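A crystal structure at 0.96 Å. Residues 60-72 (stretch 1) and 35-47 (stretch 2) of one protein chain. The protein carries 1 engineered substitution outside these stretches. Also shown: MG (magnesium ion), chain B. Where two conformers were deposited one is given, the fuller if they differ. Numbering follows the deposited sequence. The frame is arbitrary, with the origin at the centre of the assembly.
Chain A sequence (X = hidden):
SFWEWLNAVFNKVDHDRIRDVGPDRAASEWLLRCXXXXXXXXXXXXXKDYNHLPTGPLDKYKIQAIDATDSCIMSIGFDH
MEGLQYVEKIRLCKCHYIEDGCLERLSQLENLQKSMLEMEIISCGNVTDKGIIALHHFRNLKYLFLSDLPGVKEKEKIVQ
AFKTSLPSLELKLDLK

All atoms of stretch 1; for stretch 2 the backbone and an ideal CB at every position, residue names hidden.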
ATOM      1  N   LYS A  60      18.265  -7.771  -5.693  1.00 15.78           N
ATOM      2  CA  LYS A  60      18.371  -7.027  -6.958  1.00 16.30           C
ATOM      3  C   LYS A  60      17.050  -6.272  -7.345  1.00 12.54           C
ATOM      4  O   LYS A  60      16.994  -5.130  -7.716  1.00 14.74           O
ATOM      5  CB  LYS A  60      18.708  -7.952  -8.137  1.00 18.61           C
ATOM      6  CG  LYS A  60      18.561  -7.344  -9.521  1.00 22.97           C
ATOM      7  CD  LYS A  60      18.903  -8.214 -10.684  1.00 28.32           C
ATOM      8  CE  LYS A  60      19.046  -7.412 -11.986  1.00 31.07           C
ATOM      9  NZ  LYS A  60      20.365  -6.685 -11.905  1.00 39.97           N
ATOM     10  N   TYR A  61      15.946  -6.981  -7.245  1.00 11.37           N
ATOM     11  CA  TYR A  61      14.609  -6.532  -7.687  1.00  9.92           C
ATOM     12  C   TYR A  61      14.016  -5.613  -6.629  1.00  8.78           C
ATOM     13  O   TYR A  61      13.970  -5.955  -5.432  1.00 10.49           O
ATOM     14  CB  TYR A  61      13.727  -7.724  -7.981  1.00 10.86           C
ATOM     15  CG  TYR A  61      14.195  -8.481  -9.182  1.00 13.84           C
ATOM     16  CD1 TYR A  61      14.158  -7.879 -10.421  1.00 16.18           C
ATOM     17  CD2 TYR A  61      14.787  -9.752  -9.053  1.00 17.13           C
ATOM     18  CE1 TYR A  61      14.717  -8.581 -11.535  1.00 19.71           C
ATOM     19  CE2 TYR A  61      15.335 -10.480 -10.134  1.00 18.30           C
ATOM     20  CZ  TYR A  61      15.227  -9.888 -11.277  1.00 17.52           C
ATOM     21  OH  TYR A  61      15.799 -10.544 -12.442  1.00 26.56           O
ATOM     22  N   LYS A  62      13.576  -4.463  -7.094  1.00  7.72           N
ATOM     23  CA  LYS A  62      13.044  -3.411  -6.201  1.00  7.19           C
ATOM     24  C   LYS A  62      11.607  -3.136  -6.592  1.00  6.94           C
ATOM     25  O   LYS A  62      11.293  -2.858  -7.760  1.00  7.38           O
ATOM     26  CB  LYS A  62      13.837  -2.121  -6.348  1.00  8.12           C
ATOM     27  CG  LYS A  62      15.365  -2.284  -6.121  1.00  8.93           C
ATOM     28  CD  LYS A  62      15.721  -2.862  -4.758  1.00  9.01           C
ATOM     29  CE  LYS A  62      17.253  -2.896  -4.611  1.00 10.87           C
ATOM     30  NZ  LYS A  62      17.636  -3.528  -3.300  1.00 11.71           N
ATOM     31  N   ILE A  63      10.699  -3.196  -5.615  1.00  6.77           N
ATOM     32  CA  ILE A  63       9.292  -2.906  -5.896  1.00  6.49           C
ATOM     33  C   ILE A  63       9.099  -1.479  -6.368  1.00  6.39           C
ATOM     34  O   ILE A  63       9.502  -0.532  -5.653  1.00  7.08           O
ATOM     35  CB  ILE A  63       8.417  -3.209  -4.655  1.00  6.54           C
ATOM     36  CG1 ILE A  63       8.523  -4.692  -4.264  1.00  7.07           C
ATOM     37  CG2 ILE A  63       6.974  -2.773  -4.904  1.00  7.07           C
ATOM     38  CD1 ILE A  63       7.889  -5.002  -2.879  1.00  8.04           C
ATOM     39  N   GLN A  64       8.449  -1.314  -7.501  1.00  6.24           N
ATOM     40  CA  GLN A  64       8.006  -0.015  -7.985  1.00  6.13           C
ATOM     41  C   GLN A  64       6.530   0.213  -7.742  1.00  6.05           C
ATOM     42  O   GLN A  64       6.090   1.328  -7.436  1.00  6.62           O
ATOM     43  CB  GLN A  64       8.311   0.134  -9.521  1.00  6.66           C
ATOM     44  CG  GLN A  64       7.906   1.499 -10.034  1.00  7.14           C
ATOM     45  CD  GLN A  64       8.498   1.768 -11.447  1.00  7.73           C
ATOM     46  OE1 GLN A  64       8.663   0.826 -12.219  1.00  8.38           O
ATOM     47  NE2 GLN A  64       8.795   3.024 -11.741  1.00  9.02           N
ATOM     48  N   ALA A  65       5.704  -0.830  -7.975  1.00  6.16           N
ATOM     49  CA  ALA A  65       4.255  -0.707  -7.904  1.00  6.01           C
ATOM     50  C   ALA A  65       3.696  -1.912  -7.157  1.00  6.13           C
ATOM     51  O   ALA A  65       4.178  -3.030  -7.270  1.00  6.42           O
ATOM     52  CB  ALA A  65       3.654  -0.621  -9.314  1.00  6.84           C
ATOM     53  N   ILE A  66       2.611  -1.633  -6.421  1.00  6.09           N
ATOM     54  CA  ILE A  66       1.857  -2.628  -5.667  1.00  5.93           C
ATOM     55  C   ILE A  66       0.419  -2.536  -6.084  1.00  6.15           C
ATOM     56  O   ILE A  66      -0.140  -1.437  -6.163  1.00  6.33           O
ATOM     57  CB  ILE A  66       1.988  -2.387  -4.149  1.00  6.29           C
ATOM     58  CG1 ILE A  66       3.466  -2.549  -3.734  1.00  6.95           C
ATOM     59  CG2 ILE A  66       1.046  -3.308  -3.358  1.00  7.55           C
ATOM     60  CD1 ILE A  66       3.760  -2.036  -2.314  1.00  7.87           C
ATOM     61  N   ASP A  67      -0.217  -3.696  -6.347  1.00  6.42           N
ATOM     62  CA  ASP A  67      -1.632  -3.747  -6.676  1.00  6.44           C
ATOM     63  C   ASP A  67      -2.262  -4.789  -5.771  1.00  6.72           C
ATOM     64  O   ASP A  67      -2.109  -6.003  -6.025  1.00  7.26           O
ATOM     65  CB  ASP A  67      -1.862  -4.085  -8.155  1.00  8.06           C
ATOM     66  CG  ASP A  67      -3.298  -4.165  -8.519  1.00  9.66           C
ATOM     67  OD1 ASP A  67      -4.166  -4.093  -7.613  1.00 10.55           O
ATOM     68  OD2 ASP A  67      -3.543  -4.265  -9.758  1.00 14.17           O
ATOM     69  N   ALA A  68      -2.853  -4.341  -4.673  1.00  6.45           N
ATOM     70  CA  ALA A  68      -3.501  -5.218  -3.700  1.00  6.44           C
ATOM     71  C   ALA A  68      -4.985  -5.153  -3.944  1.00  6.76           C
ATOM     72  O   ALA A  68      -5.665  -4.226  -3.464  1.00  7.47           O
ATOM     73  CB  ALA A  68      -3.125  -4.776  -2.279  1.00  7.31           C
ATOM     74  N   THR A  69      -5.493  -6.106  -4.723  1.00  7.41           N
ATOM     75  CA  THR A  69      -6.927  -6.216  -5.018  1.00  7.81           C
ATOM     76  C   THR A  69      -7.424  -7.501  -4.417  1.00  7.71           C
ATOM     77  O   THR A  69      -6.848  -8.562  -4.635  1.00  8.75           O
ATOM     78  CB  THR A  69      -7.152  -6.162  -6.558  1.00  9.00           C
ATOM     79  OG1 THR A  69      -6.734  -4.860  -7.028  1.00  9.84           O
ATOM     80  CG2 THR A  69      -8.641  -6.344  -6.908  1.00 10.26           C
ATOM     81  N   ASP A  70      -8.532  -7.424  -3.665  1.00  7.90           N
ATOM     82  CA  ASP A  70      -9.100  -8.630  -3.044  1.00  8.44           C
ATOM     83  C   ASP A  70      -8.010  -9.316  -2.216  1.00  8.78           C
ATOM     84  O   ASP A  70      -7.802 -10.522  -2.281  1.00 10.81           O
ATOM     85  CB  ASP A  70      -9.703  -9.563  -4.085  1.00  9.65           C
ATOM     86  CG  ASP A  70     -11.032  -9.053  -4.610  1.00 11.30           C
ATOM     87  OD1 ASP A  70     -11.900  -8.805  -3.739  1.00 14.77           O
ATOM     88  OD2 ASP A  70     -11.259  -8.990  -5.815  1.00 16.43           O
ATOM     89  N   SER A  71      -7.338  -8.535  -1.367  1.00  8.24           N
ATOM     90  CA  SER A  71      -6.180  -8.962  -0.588  1.00  8.00           C
ATOM     91  C   SER A  71      -6.516  -8.928   0.898  1.00  8.36           C
ATOM     92  O   SER A  71      -7.327  -8.105   1.353  1.00  8.78           O
ATOM     93  CB  SER A  71      -5.026  -8.036  -0.901  1.00  8.17           C
ATOM     94  OG  SER A  71      -3.900  -8.233  -0.072  1.00  9.72           O
ATOM     95  N   CYS A  72      -5.816  -9.760   1.675  1.00  8.22           N
ATOM     96  CA  CYS A  72      -5.999  -9.794   3.156  1.00  8.55           C
ATOM     97  C   CYS A  72      -4.967  -9.021   3.894  1.00  8.24           C
ATOM     98  O   CYS A  72      -4.870  -9.174   5.139  1.00  9.51           O
ATOM     99  CB  CYS A  72      -6.072 -11.287   3.643  1.00  9.56           C
ATOM    100  SG  CYS A  72      -4.517 -12.169   3.469  1.00 11.15           S
ATOM    101  N   UNK A  35      -2.513 -12.266  -1.469  1.00  7.76           N
ATOM    102  CA  UNK A  35      -3.401 -12.006  -2.601  1.00  8.24           C
ATOM    103  C   UNK A  35      -3.208 -10.664  -3.263  1.00  8.37           C
ATOM    104  O   UNK A  35      -4.141 -10.185  -3.946  1.00 10.96           O
ATOM    105  CB  UNK A  35      -4.856 -12.119  -2.143  1.00  8.24           C
ATOM    106  N   UNK A  36      -2.049 -10.031  -3.102  1.00  7.32           N
ATOM    107  CA  UNK A  36      -1.679  -8.841  -3.807  1.00  7.05           C
ATOM    108  C   UNK A  36      -0.647  -9.178  -4.910  1.00  7.34           C
ATOM    109  O   UNK A  36      -0.173 -10.339  -5.037  1.00  8.44           O
ATOM    110  CB  UNK A  36      -1.127  -7.803  -2.828  1.00  7.05           C
ATOM    111  N   UNK A  37      -0.285  -8.194  -5.668  1.00  7.25           N
ATOM    112  CA  UNK A  37       0.702  -8.320  -6.773  1.00  7.53           C
ATOM    113  C   UNK A  37       1.707  -7.155  -6.623  1.00  7.35           C
ATOM    114  O   UNK A  37       1.395  -6.096  -6.081  1.00  7.42           O
ATOM    115  CB  UNK A  37       0.021  -8.290  -8.143  1.00  7.53           C
ATOM    116  N   UNK A  38       2.913  -7.403  -7.149  1.00  7.43           N
ATOM    117  CA  UNK A  38       3.938  -6.342  -7.192  1.00  7.12           C
ATOM    118  C   UNK A  38       4.567  -6.319  -8.588  1.00  6.98           C
ATOM    119  O   UNK A  38       4.576  -7.333  -9.304  1.00  7.56           O
ATOM    120  CB  UNK A  38       5.008  -6.563  -6.121  1.00  7.12           C
ATOM    121  N   UNK A  39       5.133  -5.179  -8.930  1.00  6.77           N
ATOM    122  CA  UNK A  39       5.894  -5.042 -10.187  1.00  6.54           C
ATOM    123  C   UNK A  39       7.196  -4.346  -9.841  1.00  6.26           C
ATOM    124  O   UNK A  39       7.207  -3.312  -9.139  1.00  6.78           O
ATOM    125  CB  UNK A  39       5.116  -4.264 -11.250  1.00  6.54           C
ATOM    126  N   UNK A  40       8.298  -4.933 -10.312  1.00  6.48           N
ATOM    127  CA  UNK A  40       9.642  -4.385 -10.015  1.00  6.60           C
ATOM    128  C   UNK A  40      10.024  -3.305 -11.018  1.00  6.89           C
ATOM    129  O   UNK A  40       9.657  -3.296 -12.204  1.00  7.25           O
ATOM    130  CB  UNK A  40      10.694  -5.496 -10.028  1.00  6.60           C
ATOM    131  N   UNK A  41      10.843  -2.361 -10.491  1.00  6.79           N
ATOM    132  CA  UNK A  41      11.531  -1.408 -11.380  1.00  7.42           C
ATOM    133  C   UNK A  41      12.214  -2.194 -12.489  1.00  8.41           C
ATOM    134  O   UNK A  41      12.889  -3.180 -12.276  1.00  9.19           O
ATOM    135  CB  UNK A  41      12.546  -0.557 -10.613  1.00  7.42           C
ATOM    136  N   UNK A  42      12.033  -1.640 -13.713  1.00  8.90           N
ATOM    137  CA  UNK A  42      12.676  -2.203 -14.915  1.00  9.73           C
ATOM    138  C   UNK A  42      11.942  -3.330 -15.547  1.00  7.99           C
ATOM    139  O   UNK A  42      12.391  -3.836 -16.586  1.00  8.10           O
ATOM    140  CB  UNK A  42      14.087  -2.687 -14.577  1.00  9.73           C
ATOM    141  N   UNK A  43      10.796  -3.762 -14.986  1.00  7.53           N
ATOM    142  CA  UNK A  43      10.041  -4.858 -15.566  0.50  7.43           C
ATOM    143  C   UNK A  43       8.640  -4.395 -15.926  1.00  7.27           C
ATOM    144  O   UNK A  43       7.964  -3.666 -15.194  1.00  8.62           O
ATOM    145  CB  UNK A  43       9.983  -6.045 -14.603  0.50  7.43           C
ATOM    146  N   UNK A  44       8.206  -4.886 -17.099  1.00  7.85           N
ATOM    147  CA  UNK A  44       6.856  -4.631 -17.544  1.00  9.31           C
ATOM    148  C   UNK A  44       5.821  -5.586 -16.901  1.00  9.09           C
ATOM    149  O   UNK A  44       4.661  -5.166 -16.657  1.00 10.99           O
ATOM    150  CB  UNK A  44       6.800  -4.745 -19.069  1.00  9.31           C
ATOM    151  N   UNK A  45       6.203  -6.804 -16.690  1.00  8.70           N
ATOM    152  CA  UNK A  45       5.264  -7.798 -16.194  1.00  9.46           C
ATOM    153  C   UNK A  45       5.193  -7.750 -14.662  1.00  8.08           C
ATOM    154  O   UNK A  45       6.137  -7.427 -13.972  1.00  9.50           O
ATOM    155  CB  UNK A  45       5.667  -9.195 -16.669  1.00  9.46           C
ATOM    156  N   UNK A  46       3.981  -8.075 -14.194  1.00  7.58           N
ATOM    157  CA  UNK A  46       3.699  -8.181 -12.758  1.00  7.58           C
ATOM    158  C   UNK A  46       3.996  -9.547 -12.200  1.00  8.13           C
ATOM    159  O   UNK A  46       3.828 -10.576 -12.862  1.00  9.76           O
ATOM    160  CB  UNK A  46       2.235  -7.835 -12.480  1.00  7.58           C
ATOM    161  N   UNK A  47       4.387  -9.542 -10.917  1.00  7.72           N
ATOM    162  CA  UNK A  47       4.470 -10.753 -10.101  1.00  7.80           C
ATOM    163  C   UNK A  47       3.070 -11.027  -9.518  1.00  8.64           C
ATOM    164  O   UNK A  47       2.549 -10.233  -8.724  1.00  9.81           O
ATOM    165  CB  UNK A  47       5.515 -10.604  -8.994  1.00  7.80           C
TER
HETATM  166 MG    MG B 176      -5.416  -9.991  -5.771  1.00 11.25          MG

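Strand 37-40 of stretch 2 runs antiparallel to strand 63-69 of stretch 1. At position 35 phi is 79° and psi 21°, a combination that favours glycine, and the ideal CB would lie 3.4 Å from Asp70 O. The residue is Gly35. Its carbonyl and that of Thr69 approach to 3.2 Å (Gly35 O to Thr69 O) because both bind the magnesium ion, MG, at 2.2 Å from Gly35 O and 2.3 Å from Thr69 O.

At position 36 the ideal CB sits 3.6 Å from Ala68 CA and 3.9 Å from Ser71 OG, so a small side chain fits most easily. It is Ala36, whose CB meets Ala68 CB at 3.6 Å.

Position 37 pairs with Asp67 through two backbone hydrogen bonds, each 2.9 Å (37 N to Asp67 O, Asp67 N to 37 O), with its CB on the same face as Asp67. A polar or a long flexible chain would suit. Met37 extends with chi1 m and the other angles t, its end leading away from stretch 1.

Position 38 points to the opposite face, shared with Ile66, and its ideal CB is 4.4 Å from Ile63 CG1. This apolar setting suits a branched aliphatic side chain such as valine or isoleucine. Val38 places CG1 4.2 Å from Ile63 CD1 and 4.3 Å from Ile66 CG1.

Position 39 returns to the face of Ala65 and Asp67. Its carbonyl accepts from both Gln64 N (2.9 Å to 39 O) and Ala65 N (3.1 Å to 39 O), at the beta bulge where the register shifts by one. Nearby, Gln64 OE1 offers an acceptor, so a long donor such as arginine or lysine is plausible. Arg39 donates from NH1 to Gln64 OE1 at 2.9 Å; a second bond, from NH2 to Gln64 OE1 at 3.2 Å, is weak.

At position 40 CB points sideways, 4.2 Å from Tyr61 CD1, beside the apolar parts of Tyr61 and Ile63; an aromatic or a large aliphatic group could cover them. Tyr40 receives Tyr61 CB over one face of its ring, 3.6 Å from the ring centroid, and its CE1 lies 3.8 Å from Ile63 CG1.

The nitrogen of position 41 donates to Lys62 O (2.8 Å from 41 N), and the ideal CB is 4.4 Å from Gln64 OE1. A flat or polar side chain could lie against Gln64. His41 does so, with Gln64 CB 3.5 Å from its ring centroid, over the face.

Position 42 lies in the type II turn from 40 to 43; its positive phi, 84°, favours glycine. The residue is Gly42. From 43 to 47 no ideal CB comes within 5.5 Å of stretch 1. At 43 CB points toward it, so a long side chain could reach Tyr61; Gln43 NE2 approaches Tyr61 CE1 at 3.4 Å. Positions 44 and 45 are out of reach, leaving many side chains possible; they are Gln44 and Arg45. At 46 CB points toward stretch 1, so a large side chain could reach Ala65 and Asp67. Trp46 brings CH2 to 3.6 Å from Ala65 CB and CZ3 to 3.6 Å from Asp67 CB. Position 47 points sideways and sets little demand; Gln47 does not touch stretch 1, though its backbone hydrogen-bonds to Val38.

Stretch 2, residues 35-47: GAMVRYHGQQRWQ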
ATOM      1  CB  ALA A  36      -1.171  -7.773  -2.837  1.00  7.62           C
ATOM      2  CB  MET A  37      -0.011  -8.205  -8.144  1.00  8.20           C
ATOM      3  CG  MET A  37      -1.093  -9.249  -8.354  1.00  9.03           C
ATOM      4  SD  MET A  37      -1.888  -8.947  -9.966  1.00 12.74           S
ATOM      5  CE  MET A  37      -3.144 -10.202  -9.937  1.00 13.99           C
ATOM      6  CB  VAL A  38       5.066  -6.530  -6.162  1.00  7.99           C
ATOM      7  CG1 VAL A  38       4.457  -6.568  -4.712  1.00  9.24           C
ATOM      8  CG2 VAL A  38       5.961  -7.719  -6.384  1.00  8.34           C
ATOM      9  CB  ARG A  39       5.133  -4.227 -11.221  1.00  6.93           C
ATOM     10  CG  ARG A  39       5.863  -4.220 -12.576  1.00  7.03           C
ATOM     11  CD  ARG A  39       5.151  -3.406 -13.638  1.00  7.53           C
ATOM     12  NE  ARG A  39       4.909  -2.024 -13.247  1.00  7.26           N
ATOM     13  CZ  ARG A  39       5.871  -1.122 -13.038  1.00  7.75           C
ATOM     14  NH1 ARG A  39       7.169  -1.423 -13.307  1.00  8.61           N
ATOM     15  NH2 ARG A  39       5.572   0.052 -12.541  1.00  8.47           N
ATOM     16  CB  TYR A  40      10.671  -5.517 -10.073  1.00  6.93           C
ATOM     17  CG  TYR A  40      10.403  -6.580  -9.047  1.00  7.08           C
ATOM     18  CD1 TYR A  40      10.240  -6.252  -7.697  1.00  7.15           C
ATOM     19  CD2 TYR A  40      10.313  -7.945  -9.399  1.00  7.65           C
ATOM     20  CE1 TYR A  40       9.990  -7.228  -6.748  1.00  7.83           C
ATOM     21  CE2 TYR A  40      10.084  -8.903  -8.459  1.00  8.05           C
ATOM     22  CZ  TYR A  40       9.915  -8.549  -7.122  1.00  8.26           C
ATOM     23  OH  TYR A  40       9.660  -9.559  -6.209  1.00  9.98           O
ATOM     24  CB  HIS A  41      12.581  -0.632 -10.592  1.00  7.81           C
ATOM     25  CG  HIS A  41      12.003   0.476  -9.820  1.00  7.58           C
ATOM     26  ND1 HIS A  41      11.750   1.700 -10.384  1.00  8.54           N
ATOM     27  CD2 HIS A  41      11.576   0.529  -8.501  1.00  7.62           C
ATOM     28  CE1 HIS A  41      11.202   2.458  -9.458  1.00  8.46           C
ATOM     29  NE2 HIS A  41      11.052   1.773  -8.311  1.00  7.71           N
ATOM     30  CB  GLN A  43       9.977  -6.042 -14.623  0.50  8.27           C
ATOM     31  CG  GLN A  43      11.370  -6.509 -14.252  0.50  8.72           C
ATOM     32  CD  GLN A  43      11.356  -7.871 -13.657  0.50  8.42           C
ATOM     33  OE1 GLN A  43      10.428  -8.302 -12.974  0.50  8.80           O
ATOM     34  NE2 GLN A  43      12.410  -8.624 -13.984  0.50 11.62           N
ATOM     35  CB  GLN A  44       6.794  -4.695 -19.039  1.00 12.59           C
ATOM     36  CG  GLN A  44       5.504  -4.136 -19.515  1.00 17.21           C
ATOM     37  CD  GLN A  44       5.174  -4.077 -20.908  1.00 17.52           C
ATOM     38  OE1 GLN A  44       5.958  -4.863 -21.651  1.00 18.78           O
ATOM     39  NE2 GLN A  44       4.155  -3.425 -21.236  1.00 20.79           N
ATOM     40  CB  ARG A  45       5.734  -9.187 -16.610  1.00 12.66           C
ATOM     41  CG  ARG A  45       6.982  -9.659 -15.746  1.00 20.97           C
ATOM     42  CD  ARG A  45       7.484 -11.041 -16.189  1.00 29.45           C
ATOM     43  NE  ARG A  45       7.012 -11.974 -15.182  1.00 37.46           N
ATOM     44  CZ  ARG A  45       5.737 -11.967 -14.744  1.00 36.73           C
ATOM     45  NH1 ARG A  45       4.798 -11.163 -15.223  1.00 41.86           N
ATOM     46  NH2 ARG A  45       5.360 -12.775 -13.885  1.00 26.23           N
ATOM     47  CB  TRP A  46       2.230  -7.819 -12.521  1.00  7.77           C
ATOM     48  CG  TRP A  46       1.938  -6.376 -12.668  1.00  7.22           C
ATOM     49  CD1 TRP A  46       1.926  -5.614 -13.798  1.00  7.96           C
ATOM     50  CD2 TRP A  46       1.720  -5.481 -11.580  1.00  7.29           C
ATOM     51  NE1 TRP A  46       1.695  -4.292 -13.499  1.00  7.59           N
ATOM     52  CE2 TRP A  46       1.564  -4.196 -12.104  1.00  7.34           C
ATOM     53  CE3 TRP A  46       1.687  -5.649 -10.174  1.00  8.26           C
ATOM     54  CZ2 TRP A  46       1.353  -3.063 -11.290  1.00  8.36           C
ATOM     55  CZ3 TRP A  46       1.484  -4.534  -9.362  1.00  9.19           C
ATOM     56  CH2 TRP A  46       1.322  -3.304  -9.904  1.00  8.73           C
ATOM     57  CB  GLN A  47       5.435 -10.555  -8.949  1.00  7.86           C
ATOM     58  CG  GLN A  47       6.790  -9.998  -9.363  1.00  8.50           C
ATOM     59  CD  GLN A  47       7.558 -10.857 -10.330  1.00 10.53           C
ATOM     60  OE1 GLN A  47       7.533 -12.147 -10.187  1.00 12.99           O
ATOM     61  NE2 GLN A  47       8.228 -10.216 -11.288  1.00 11.43           N
TER
HETATM   62  O   HOH W   1      14.122  -3.811  -9.840  1.00 10.70           O
HETATM   63  O   HOH W   2      10.252   0.453 -14.413  1.00 12.03           O
HETATM   64  O   HOH W   3      12.929 -11.567 -13.612  1.00 28.12           O
HETATM   65  O   HOH W   4      -6.926 -11.721  -4.742  1.00 12.65           O
HETATM   66  O   HOH W   5      -6.805  -9.771  -7.682  1.00 12.65           O
HETATM   67  O   HOH W   6      -4.199 -11.828  -6.743  1.00 15.94           O
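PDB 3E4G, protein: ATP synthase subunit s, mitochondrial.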